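Local atomic coordinates of 2L protein (Yaba-like disease virus, PDB entry 3IT8), a protein that probably binds and neutralises host tumour necrosis factor as a secreted poxvirus protein with an MHC class I-like fold. Residues W50-S56 and D169-A174. Numbering follows the deposited sequence.
Sequences WFNISRS and DYQKMA. With NAG (2-acetamido-2-deoxy-beta-D-glucopyranose), chain N.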
ATOM      1  N   TRP D  50      29.041  23.024  23.769  1.00 52.23           N
ATOM      2  CA  TRP D  50      27.853  22.998  22.925  1.00 52.23           C
ATOM      3  C   TRP D  50      27.059  21.701  22.916  1.00 52.23           C
ATOM      4  O   TRP D  50      25.949  21.652  22.380  1.00 52.23           O
ATOM      5  CB  TRP D  50      28.212  23.342  21.483  1.00 44.65           C
ATOM      6  CG  TRP D  50      29.299  22.511  20.875  1.00 44.65           C
ATOM      7  CD1 TRP D  50      30.639  22.801  20.841  1.00 44.65           C
ATOM      8  CD2 TRP D  50      29.144  21.273  20.171  1.00 44.65           C
ATOM      9  NE1 TRP D  50      31.326  21.825  20.152  1.00 44.65           N
ATOM     10  CE2 TRP D  50      30.434  20.872  19.735  1.00 44.65           C
ATOM     11  CE3 TRP D  50      28.044  20.463  19.864  1.00 44.65           C
ATOM     12  CZ2 TRP D  50      30.646  19.698  19.012  1.00 44.65           C
ATOM     13  CZ3 TRP D  50      28.257  19.296  19.143  1.00 44.65           C
ATOM     14  CH2 TRP D  50      29.547  18.925  18.727  1.00 44.65           C
ATOM     15  N   PHE D  51      27.610  20.659  23.520  1.00 51.62           N
ATOM     16  CA  PHE D  51      26.948  19.369  23.524  1.00 51.62           C
ATOM     17  C   PHE D  51      26.183  19.059  24.806  1.00 51.62           C
ATOM     18  O   PHE D  51      26.781  18.795  25.842  1.00 51.62           O
ATOM     19  CB  PHE D  51      27.986  18.277  23.264  1.00 48.75           C
ATOM     20  CG  PHE D  51      27.394  16.914  23.046  1.00 48.75           C
ATOM     21  CD1 PHE D  51      26.671  16.630  21.889  1.00 48.75           C
ATOM     22  CD2 PHE D  51      27.567  15.904  23.991  1.00 48.75           C
ATOM     23  CE1 PHE D  51      26.130  15.359  21.676  1.00 48.75           C
ATOM     24  CE2 PHE D  51      27.030  14.628  23.787  1.00 48.75           C
ATOM     25  CZ  PHE D  51      26.309  14.356  22.627  1.00 48.75           C
ATOM     26  N   ASN D  52      24.859  19.105  24.744  1.00 55.08           N
ATOM     27  CA  ASN D  52      24.032  18.772  25.906  1.00 55.08           C
ATOM     28  C   ASN D  52      23.703  17.286  25.714  1.00 55.08           C
ATOM     29  O   ASN D  52      22.824  16.926  24.928  1.00 55.08           O
ATOM     30  CB  ASN D  52      22.741  19.617  25.932  1.00 79.84           C
ATOM     31  CG  ASN D  52      21.734  19.127  26.974  1.00 79.84           C
ATOM     32  OD1 ASN D  52      21.220  18.025  26.855  1.00 79.84           O
ATOM     33  ND2 ASN D  52      21.475  19.923  28.011  1.00 79.84           N
ATOM     34  N   ILE D  53      24.420  16.422  26.421  1.00 57.37           N
ATOM     35  CA  ILE D  53      24.220  14.985  26.272  1.00 57.37           C
ATOM     36  C   ILE D  53      22.788  14.510  26.501  1.00 57.37           C
ATOM     37  O   ILE D  53      22.421  13.409  26.094  1.00 57.37           O
ATOM     38  CB  ILE D  53      25.170  14.193  27.196  1.00 58.72           C
ATOM     39  CG1 ILE D  53      25.394  12.790  26.628  1.00 58.72           C
ATOM     40  CG2 ILE D  53      24.573  14.092  28.587  1.00 58.72           C
ATOM     41  CD1 ILE D  53      26.654  12.126  27.133  1.00 58.72           C
ATOM     42  N   SER D  54      21.980  15.334  27.153  1.00 55.79           N
ATOM     43  CA  SER D  54      20.586  14.975  27.409  1.00 55.79           C
ATOM     44  C   SER D  54      19.761  15.109  26.145  1.00 55.79           C
ATOM     45  O   SER D  54      18.695  14.538  26.037  1.00 55.79           O
ATOM     46  CB  SER D  54      19.986  15.875  28.486  1.00 63.33           C
ATOM     47  OG  SER D  54      20.636  15.675  29.726  1.00 63.33           O
ATOM     48  N   ARG D  55      20.252  15.884  25.190  1.00 57.18           N
ATOM     49  CA  ARG D  55      19.539  16.069  23.947  1.00 57.18           C
ATOM     50  C   ARG D  55      20.003  15.065  22.899  1.00 57.18           C
ATOM     51  O   ARG D  55      19.630  15.172  21.728  1.00 57.18           O
ATOM     52  CB  ARG D  55      19.731  17.497  23.430  1.00 85.33           C
ATOM     53  CG  ARG D  55      18.905  18.531  24.179  1.00 85.33           C
ATOM     54  CD  ARG D  55      18.518  19.696  23.275  1.00 85.33           C
ATOM     55  NE  ARG D  55      19.624  20.618  23.035  1.00 85.33           N
ATOM     56  CZ  ARG D  55      19.724  21.404  21.965  1.00 85.33           C
ATOM     57  NH1 ARG D  55      18.784  21.371  21.029  1.00 85.33           N
ATOM     58  NH2 ARG D  55      20.760  22.228  21.831  1.00 85.33           N
ATOM     59  N   SER D  56      20.811  14.088  23.316  1.00 49.00           N
ATOM     60  CA  SER D  56      21.316  13.069  22.392  1.00 49.00           C
ATOM     61  C   SER D  56      21.025  11.671  22.918  1.00 49.00           C
ATOM     62  O   SER D  56      21.919  10.934  23.322  1.00 49.00           O
ATOM     63  CB  SER D  56      22.817  13.231  22.161  1.00 64.46           C
ATOM     64  OG  SER D  56      23.255  12.317  21.172  1.00 64.46           O
ATOM     65  N   ASP D 169      21.836  14.216  16.143  1.00 48.71           N
ATOM     66  CA  ASP D 169      21.655  15.066  17.313  1.00 48.71           C
ATOM     67  C   ASP D 169      22.891  15.951  17.496  1.00 48.71           C
ATOM     68  O   ASP D 169      22.780  17.120  17.878  1.00 48.71           O
ATOM     69  CB  ASP D 169      21.428  14.227  18.571  1.00 89.43           C
ATOM     70  CG  ASP D 169      20.072  13.540  18.581  1.00 68.43           C
ATOM     71  OD1 ASP D 169      19.072  14.205  18.224  1.00 68.43           O
ATOM     72  OD2 ASP D 169      20.007  12.344  18.961  1.00 68.43           O
ATOM     73  N   TYR D 170      24.069  15.394  17.223  1.00 47.82           N
ATOM     74  CA  TYR D 170      25.297  16.161  17.352  1.00 47.82           C
ATOM     75  C   TYR D 170      25.234  17.329  16.382  1.00 47.82           C
ATOM     76  O   TYR D 170      25.506  18.481  16.749  1.00 47.82           O
ATOM     77  CB  TYR D 170      26.524  15.306  17.026  1.00 51.59           C
ATOM     78  CG  TYR D 170      26.934  14.329  18.115  1.00 42.30           C
ATOM     79  CD1 TYR D 170      26.175  13.194  18.389  1.00 42.30           C
ATOM     80  CD2 TYR D 170      28.101  14.521  18.852  1.00 42.30           C
ATOM     81  CE1 TYR D 170      26.570  12.275  19.359  1.00 42.30           C
ATOM     82  CE2 TYR D 170      28.500  13.605  19.824  1.00 42.30           C
ATOM     83  CZ  TYR D 170      27.729  12.486  20.064  1.00 42.30           C
ATOM     84  OH  TYR D 170      28.123  11.556  20.992  1.00 42.30           O
ATOM     85  N   GLN D 171      24.867  17.020  15.141  1.00 61.65           N
ATOM     86  CA  GLN D 171      24.776  18.023  14.104  1.00 61.65           C
ATOM     87  C   GLN D 171      23.906  19.191  14.537  1.00 61.65           C
ATOM     88  O   GLN D 171      24.296  20.343  14.366  1.00 61.65           O
ATOM     89  CB  GLN D 171      24.229  17.410  12.831  1.00 74.96           C
ATOM     90  CG  GLN D 171      24.096  18.410  11.728  1.00 49.35           C
ATOM     91  CD  GLN D 171      23.702  17.775  10.426  1.00 49.35           C
ATOM     92  OE1 GLN D 171      22.718  17.024  10.356  1.00 49.35           O
ATOM     93  NE2 GLN D 171      24.467  18.068   9.370  1.00 49.35           N
ATOM     94  N   LYS D 172      22.734  18.901  15.099  1.00 53.48           N
ATOM     95  CA  LYS D 172      21.829  19.954  15.566  1.00 53.48           C
ATOM     96  C   LYS D 172      22.496  20.879  16.574  1.00 53.48           C
ATOM     97  O   LYS D 172      22.458  22.100  16.429  1.00 53.48           O
ATOM     98  CB  LYS D 172      20.588  19.368  16.232  1.00 77.91           C
ATOM     99  CG  LYS D 172      19.548  18.857  15.290  1.00 67.34           C
ATOM    100  CD  LYS D 172      18.271  18.532  16.038  1.00 67.34           C
ATOM    101  CE  LYS D 172      17.187  18.016  15.080  1.00 67.34           C
ATOM    102  NZ  LYS D 172      15.846  17.856  15.721  1.00 67.34           N
ATOM    103  N   MET D 173      23.100  20.297  17.604  1.00 54.55           N
ATOM    104  CA  MET D 173      23.745  21.092  18.632  1.00 54.55           C
ATOM    105  C   MET D 173      25.047  21.717  18.194  1.00 54.55           C
ATOM    106  O   MET D 173      25.556  22.599  18.859  1.00 54.55           O
ATOM    107  CB  MET D 173      23.972  20.242  19.871  1.00 68.57           C
ATOM    108  CG  MET D 173      22.677  19.773  20.490  1.00 57.13           C
ATOM    109  SD  MET D 173      22.863  18.749  21.954  1.00 57.13           S
ATOM    110  CE  MET D 173      22.835  17.153  21.265  1.00 57.13           C
ATOM    111  N   ALA D 174      25.593  21.275  17.074  1.00 51.15           N
ATOM    112  CA  ALA D 174      26.852  21.832  16.622  1.00 51.15           C
ATOM    113  C   ALA D 174      26.655  22.978  15.639  1.00 51.15           C
ATOM    114  O   ALA D 174      27.520  23.846  15.521  1.00 51.15           O
ATOM    115  CB  ALA D 174      27.708  20.734  15.982  1.00 32.17           C
TER
HETATM  116  C1  NAG N 326      20.273  20.746  28.089  1.00112.96           C
HETATM  117  C2  NAG N 326      19.087  19.938  28.727  1.00112.96           C
HETATM  118  C3  NAG N 326      17.993  20.813  29.399  1.00112.96           C
HETATM  119  C4  NAG N 326      18.578  22.000  30.147  1.00112.96           C
HETATM  120  C5  NAG N 326      19.457  22.734  29.160  1.00112.96           C
HETATM  121  C6  NAG N 326      19.974  24.068  29.641  1.00112.96           C
HETATM  122  C7  NAG N 326      17.182  19.394  27.334  1.00112.96           C
HETATM  123  C8  NAG N 326      16.965  20.502  26.310  1.00112.96           C
HETATM  124  N2  NAG N 326      18.441  19.137  27.698  1.00112.96           N
HETATM  125  O3  NAG N 326      17.217  20.025  30.295  1.00112.96           O
HETATM  126  O4  NAG N 326      17.535  22.845  30.612  1.00112.96           O
HETATM  127  O5  NAG N 326      20.595  21.917  28.860  1.00112.96           O
HETATM  128  O6  NAG N 326      20.666  24.734  28.596  1.00112.96           O
HETATM  129  O7  NAG N 326      16.211  18.787  27.794  1.00112.96           O
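M173 pushes its side chain from the last turns of the helix into the bend of 50-56, touching W50, F51, N52, R55 and S56 in turn. Its chain runs out extended through CG and turns only at the thioether, where chi3 of -93° brings CE of M173 to the F51 ring, 3.8 Å from CE1. SD of M173 meets that ring obliquely, a Met-aromatic contact, and accepts a weak hydrogen bond from the backbone N of N52 at 3.4 Å. R55 lies alongside M173, its side chain running the other way, with one guanidinium face laid against CG of the methionine.

F51 reaches Y170 with CG anti to its own backbone nitrogen (chi1 -172°). The two rings form an offset stack, centroids 4.4 Å apart and planes inclined by 27°; CE1 of F51 sits over the centre of the tyrosine ring. W50 turns a face of its indole to A174, whose CB makes a CH-pi contact 3.9 Å from the centroid of the six-membered ring. CB of F51 lies over the opposite face of the indole, near its rim.

On the outer side, N52 carries an N-linked NAG, ND2 to C1. The OD1 of N52 receives weak hydrogen bonds from the backbone N of S54, at 2.8 Å, and of R55, plus another from N2 of the sugar, while the NAG methyl C8 packs 3.5 Å from CG of R55.

In this MHC-like platform the contact ties the connection between strand 41-47 and helix 61-82 to the C-terminal end of helix 148-174. V30 of strand 28-36 and Y64 of helix 61-82 both touch F51 and Y170; the hydroxyl of Y170 hydrogen-bonds with D23 of strand 18-25, Y5 of strand 2-10 and T59.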